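Local coordinates for SusD superfamily protein (PDB 3MCX) that is of unknown function but, as a member of the SusD family, probably binds glycans at the outer membrane of Bacteroides thetaiotaomicron, at residues V76-N89 and R456-A468. Sequence-based numbering, arbitrary orientation.
Sequences VLASDNLNIVLPWN and RIALPIPQSEIDA. With GOL (glycerol), chain K.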
loop_
_atom_site.group_PDB
_atom_site.type_symbol
_atom_site.label_atom_id
_atom_site.label_comp_id
_atom_site.label_asym_id
_atom_site.label_seq_id
_atom_site.Cartn_x
_atom_site.Cartn_y
_atom_site.Cartn_z
ATOM N N VAL A 76 -11.706 -7.119 -14.044
ATOM C CA VAL A 76 -10.443 -7.064 -14.779
ATOM C C VAL A 76 -10.054 -8.442 -15.338
ATOM O O VAL A 76 -10.192 -9.470 -14.666
ATOM C CB VAL A 76 -9.327 -6.455 -13.895
ATOM C CG1 VAL A 76 -9.010 -7.339 -12.657
ATOM C CG2 VAL A 76 -8.081 -6.184 -14.717
ATOM N N LEU A 77 -9.598 -8.465 -16.587
ATOM C CA LEU A 77 -9.245 -9.667 -17.323
ATOM C C LEU A 77 -7.737 -9.897 -17.365
ATOM O O LEU A 77 -6.927 -8.984 -17.216
ATOM C CB LEU A 77 -9.739 -9.563 -18.752
ATOM C CG LEU A 77 -11.230 -9.308 -18.943
ATOM C CD1 LEU A 77 -11.549 -9.174 -20.447
ATOM C CD2 LEU A 77 -12.081 -10.390 -18.290
ATOM N N ALA A 78 -7.352 -11.148 -17.616
ATOM C CA ALA A 78 -5.944 -11.522 -17.754
ATOM C C ALA A 78 -5.220 -10.812 -18.881
ATOM O O ALA A 78 -3.997 -10.714 -18.825
ATOM C CB ALA A 78 -5.835 -13.022 -17.994
ATOM N N SER A 79 -5.980 -10.296 -19.848
ATOM C CA SER A 79 -5.438 -9.588 -20.994
ATOM C C SER A 79 -5.174 -8.091 -20.712
ATOM O O SER A 79 -4.679 -7.406 -21.622
ATOM C CB SER A 79 -6.410 -9.697 -22.144
ATOM O OG SER A 79 -7.660 -9.152 -21.761
ATOM N N ASP A 80 -5.508 -7.583 -19.539
ATOM C CA ASP A 80 -5.474 -6.126 -19.306
ATOM C C ASP A 80 -4.028 -5.643 -19.165
ATOM O O ASP A 80 -3.332 -5.990 -18.209
ATOM C CB ASP A 80 -6.311 -5.814 -18.078
ATOM C CG ASP A 80 -6.617 -4.340 -17.905
ATOM O OD1 ASP A 80 -5.652 -3.536 -18.050
ATOM O OD2 ASP A 80 -7.786 -3.996 -17.576
ATOM N N ASN A 81 -3.556 -4.861 -20.128
ATOM C CA ASN A 81 -2.170 -4.446 -20.086
ATOM C C ASN A 81 -1.882 -3.481 -18.940
ATOM O O ASN A 81 -0.946 -3.664 -18.179
ATOM C CB ASN A 81 -1.756 -3.824 -21.410
ATOM C CG ASN A 81 -0.271 -3.542 -21.460
ATOM O OD1 ASN A 81 0.543 -4.487 -21.491
ATOM N ND2 ASN A 81 0.096 -2.260 -21.468
ATOM N N LEU A 82 -2.694 -2.430 -18.836
ATOM C CA LEU A 82 -2.510 -1.447 -17.804
ATOM C C LEU A 82 -2.591 -2.022 -16.404
ATOM O O LEU A 82 -1.826 -1.637 -15.508
ATOM C CB LEU A 82 -3.509 -0.308 -17.970
ATOM C CG LEU A 82 -3.309 0.905 -17.077
ATOM C CD1 LEU A 82 -2.178 1.788 -17.593
ATOM C CD2 LEU A 82 -4.610 1.743 -16.938
ATOM N N ASN A 83 -3.531 -2.942 -16.203
ATOM C CA ASN A 83 -3.876 -3.348 -14.854
ATOM C C ASN A 83 -3.389 -4.698 -14.412
ATOM O O ASN A 83 -3.437 -5.000 -13.223
ATOM C CB ASN A 83 -5.388 -3.267 -14.725
ATOM C CG ASN A 83 -5.895 -1.847 -14.910
ATOM O OD1 ASN A 83 -5.320 -0.932 -14.323
ATOM N ND2 ASN A 83 -6.943 -1.657 -15.701
ATOM N N ILE A 84 -2.918 -5.506 -15.342
ATOM C CA ILE A 84 -2.444 -6.862 -15.033
ATOM C C ILE A 84 -1.044 -7.102 -15.577
ATOM O O ILE A 84 -0.132 -7.412 -14.794
ATOM C CB ILE A 84 -3.430 -7.911 -15.558
ATOM C CG1 ILE A 84 -4.795 -7.825 -14.848
ATOM C CG2 ILE A 84 -2.865 -9.343 -15.447
ATOM C CD1 ILE A 84 -4.772 -8.118 -13.338
ATOM N N VAL A 85 -0.840 -6.931 -16.873
ATOM C CA VAL A 85 0.466 -7.229 -17.455
ATOM C C VAL A 85 1.539 -6.293 -16.887
ATOM O O VAL A 85 2.592 -6.730 -16.441
ATOM C CB VAL A 85 0.439 -7.121 -18.988
ATOM C CG1 VAL A 85 1.800 -7.434 -19.605
ATOM C CG2 VAL A 85 -0.593 -8.095 -19.587
ATOM N N LEU A 86 1.292 -4.982 -16.917
ATOM C CA LEU A 86 2.319 -4.050 -16.461
ATOM C C LEU A 86 2.617 -4.191 -14.954
ATOM O O LEU A 86 3.792 -4.231 -14.576
ATOM C CB LEU A 86 1.912 -2.608 -16.856
ATOM C CG LEU A 86 2.177 -2.257 -18.312
ATOM C CD1 LEU A 86 1.586 -0.882 -18.606
ATOM C CD2 LEU A 86 3.693 -2.296 -18.652
ATOM N N PRO A 87 1.590 -4.260 -14.085
ATOM C CA PRO A 87 1.926 -4.410 -12.663
ATOM C C PRO A 87 2.675 -5.679 -12.310
ATOM O O PRO A 87 3.529 -5.645 -11.439
ATOM C CB PRO A 87 0.562 -4.292 -11.964
ATOM C CG PRO A 87 -0.285 -3.470 -12.949
ATOM C CD PRO A 87 0.159 -3.954 -14.285
ATOM N N TRP A 88 2.376 -6.764 -12.995
ATOM C CA TRP A 88 3.117 -8.016 -12.818
ATOM C C TRP A 88 4.559 -7.860 -13.296
ATOM O O TRP A 88 5.514 -8.137 -12.563
ATOM C CB TRP A 88 2.423 -9.112 -13.619
ATOM C CG TRP A 88 3.085 -10.454 -13.612
ATOM C CD1 TRP A 88 4.045 -10.863 -14.447
ATOM C CD2 TRP A 88 2.728 -11.593 -12.813
ATOM N NE1 TRP A 88 4.362 -12.196 -14.216
ATOM C CE2 TRP A 88 3.557 -12.654 -13.213
ATOM C CE3 TRP A 88 1.824 -11.792 -11.778
ATOM C CZ2 TRP A 88 3.488 -13.935 -12.622
ATOM C CZ3 TRP A 88 1.745 -13.059 -11.191
ATOM C CH2 TRP A 88 2.554 -14.102 -11.620
ATOM N N ASN A 89 4.730 -7.418 -14.540
ATOM C CA ASN A 89 6.041 -7.404 -15.163
ATOM C C ASN A 89 6.941 -6.380 -14.462
ATOM O O ASN A 89 8.140 -6.576 -14.344
ATOM C CB ASN A 89 5.968 -7.071 -16.653
ATOM C CG ASN A 89 5.524 -8.242 -17.511
ATOM O OD1 ASN A 89 5.559 -9.395 -17.082
ATOM N ND2 ASN A 89 5.183 -7.952 -18.750
ATOM N N ARG A 456 -12.680 -13.681 -7.159
ATOM C CA ARG A 456 -12.194 -12.491 -7.863
ATOM C C ARG A 456 -11.221 -11.622 -7.059
ATOM O O ARG A 456 -10.628 -10.687 -7.610
ATOM C CB ARG A 456 -13.382 -11.657 -8.364
ATOM C CG ARG A 456 -14.279 -12.405 -9.316
ATOM C CD ARG A 456 -15.589 -11.685 -9.566
ATOM N NE ARG A 456 -16.340 -11.552 -8.334
ATOM C CZ ARG A 456 -17.405 -10.781 -8.203
ATOM N NH1 ARG A 456 -17.843 -10.071 -9.248
ATOM N NH2 ARG A 456 -18.058 -10.737 -7.037
ATOM N N ILE A 457 -11.041 -11.905 -5.765
ATOM C CA ILE A 457 -10.045 -11.199 -4.979
ATOM C C ILE A 457 -8.655 -11.399 -5.544
ATOM O O ILE A 457 -7.865 -10.459 -5.539
ATOM C CB ILE A 457 -10.052 -11.612 -3.499
ATOM C CG1 ILE A 457 -11.216 -10.923 -2.774
ATOM C CG2 ILE A 457 -8.685 -11.321 -2.825
ATOM C CD1 ILE A 457 -11.742 -11.754 -1.624
ATOM N N ALA A 458 -8.334 -12.623 -5.992
ATOM C CA ALA A 458 -7.059 -12.904 -6.636
ATOM C C ALA A 458 -7.163 -12.446 -8.092
ATOM O O ALA A 458 -7.954 -12.997 -8.868
ATOM C CB ALA A 458 -6.714 -14.380 -6.529
ATOM N N LEU A 459 -6.346 -11.453 -8.419
ATOM C CA LEU A 459 -6.309 -10.951 -9.796
ATOM C C LEU A 459 -5.886 -12.043 -10.737
ATOM O O LEU A 459 -5.133 -12.939 -10.366
ATOM C CB LEU A 459 -5.347 -9.772 -9.916
ATOM C CG LEU A 459 -5.755 -8.494 -9.185
ATOM C CD1 LEU A 459 -4.684 -7.451 -9.380
ATOM C CD2 LEU A 459 -7.075 -7.967 -9.713
ATOM N N PRO A 460 -6.331 -11.988 -11.993
ATOM C CA PRO A 460 -5.845 -12.968 -12.937
ATOM C C PRO A 460 -4.352 -12.816 -13.213
ATOM O O PRO A 460 -3.866 -11.712 -13.326
ATOM C CB PRO A 460 -6.659 -12.700 -14.211
ATOM C CG PRO A 460 -7.007 -11.277 -14.079
ATOM C CD PRO A 460 -7.156 -10.953 -12.633
ATOM N N ILE A 461 -3.683 -13.946 -13.310
ATOM C CA ILE A 461 -2.313 -14.009 -13.765
ATOM C C ILE A 461 -2.325 -13.490 -15.224
ATOM O O ILE A 461 -3.216 -13.810 -15.977
ATOM C CB ILE A 461 -1.814 -15.460 -13.736
ATOM C CG1 ILE A 461 -1.919 -16.091 -12.315
ATOM C CG2 ILE A 461 -0.358 -15.600 -14.315
ATOM C CD1 ILE A 461 -1.203 -15.357 -11.218
ATOM N N PRO A 462 -1.322 -12.695 -15.621
ATOM C CA PRO A 462 -1.332 -12.172 -16.988
ATOM C C PRO A 462 -1.437 -13.277 -18.011
ATOM O O PRO A 462 -0.767 -14.319 -17.921
ATOM C CB PRO A 462 0.023 -11.443 -17.104
ATOM C CG PRO A 462 0.421 -11.112 -15.732
ATOM C CD PRO A 462 -0.231 -12.130 -14.807
ATOM N N GLN A 463 -2.226 -13.043 -19.061
ATOM C CA GLN A 463 -2.369 -14.010 -20.105
ATOM C C GLN A 463 -1.039 -14.310 -20.798
ATOM O O GLN A 463 -0.824 -15.412 -21.267
ATOM C CB GLN A 463 -3.395 -13.578 -21.186
ATOM C CG GLN A 463 -3.793 -14.639 -22.137
ATOM C CD GLN A 463 -4.501 -15.796 -21.479
ATOM O OE1 GLN A 463 -5.270 -15.570 -20.531
ATOM N NE2 GLN A 463 -4.294 -17.013 -21.980
ATOM N N SER A 464 -0.156 -13.308 -20.818
ATOM C CA SER A 464 1.192 -13.489 -21.380
ATOM C C SER A 464 1.893 -14.659 -20.685
ATOM O O SER A 464 2.532 -15.479 -21.343
ATOM C CB SER A 464 1.999 -12.207 -21.189
ATOM O OG SER A 464 1.937 -11.706 -19.889
ATOM N N GLU A 465 1.767 -14.728 -19.362
ATOM C CA GLU A 465 2.345 -15.870 -18.622
ATOM C C GLU A 465 1.687 -17.187 -18.908
ATOM O O GLU A 465 2.342 -18.220 -19.057
ATOM C CB GLU A 465 2.314 -15.600 -17.108
ATOM C CG GLU A 465 3.151 -14.454 -16.673
ATOM C CD GLU A 465 4.659 -14.718 -16.722
ATOM O OE1 GLU A 465 5.152 -15.866 -16.759
ATOM O OE2 GLU A 465 5.341 -13.704 -16.789
ATOM N N ILE A 466 0.355 -17.182 -18.948
ATOM C CA ILE A 466 -0.390 -18.392 -19.240
ATOM C C ILE A 466 -0.059 -18.954 -20.613
ATOM O O ILE A 466 0.167 -20.157 -20.780
ATOM C CB ILE A 466 -1.929 -18.125 -19.140
ATOM C CG1 ILE A 466 -2.319 -17.574 -17.764
ATOM C CG2 ILE A 466 -2.717 -19.384 -19.505
ATOM C CD1 ILE A 466 -1.942 -18.474 -16.559
ATOM N N ASP A 467 0.006 -18.072 -21.599
ATOM C CA ASP A 467 0.304 -18.470 -22.973
ATOM C C ASP A 467 1.720 -19.063 -23.097
ATOM O O ASP A 467 1.905 -20.078 -23.810
ATOM C CB ASP A 467 0.097 -17.286 -23.943
ATOM C CG ASP A 467 -1.395 -16.978 -24.241
ATOM O OD1 ASP A 467 -2.234 -17.861 -24.012
ATOM O OD2 ASP A 467 -1.686 -15.870 -24.739
ATOM N N ALA A 468 2.668 -18.462 -22.355
ATOM C CA ALA A 468 4.118 -18.764 -22.504
ATOM C C ALA A 468 4.603 -19.960 -21.676
ATOM O O ALA A 468 5.553 -20.635 -22.065
ATOM C CB ALA A 468 4.917 -17.559 -22.093
HETATM C C1 GOL K . 8.131 -14.661 -15.868
HETATM O O1 GOL K . 7.648 -13.992 -17.040
HETATM C C2 GOL K . 7.888 -13.700 -14.716
HETATM O O2 GOL K . 6.904 -12.845 -15.209
HETATM C C3 GOL K . 7.482 -14.317 -13.375
HETATM O O3 GOL K . 8.226 -15.496 -13.125
HETATM O O HOH W 1 4.195 -11.430 -18.452
#
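The indole of W88 is gripped in two ways by one short run of chain: P462, at the N-cap position of helix 463-468, lies over its face, while E465, in the first turn of that helix, takes its N-H. P462 CG sits 3.8 Å from the centroid of the five-membered ring of W88, a CH-pi contact that suits proline, whose puckered ring offers slightly positive C-H groups to the electron-rich indole face. W88 NE1 reaches E465 OE2 at 3.1 Å in a bent bond (138°), the carboxylate oxygen tilted from the indole plane. With CG anti to the backbone N (chi1 177°), the indole extends across P462, and I461 CD1 touches its benzo part. A leucine here, lacking ring face and N-H, would probably leave P462 CG without its aromatic partner and E465 OE2 without this donor. Elsewhere, Q463 N gives A78 O a nearly straight bond of 2.9 Å; the small A78 side chain, its CB 3.4 Å from I461 O, is consistent with so close an approach. Between them, branched I84 packs beside P460 and P462, its CG2 3.7 Å from P462 CG. The turn and first turns of helix 81-106 thus meet residues 459-465 through a largely apolar interface, bordered by hydrogen bonds from A78 O and W88 NE1.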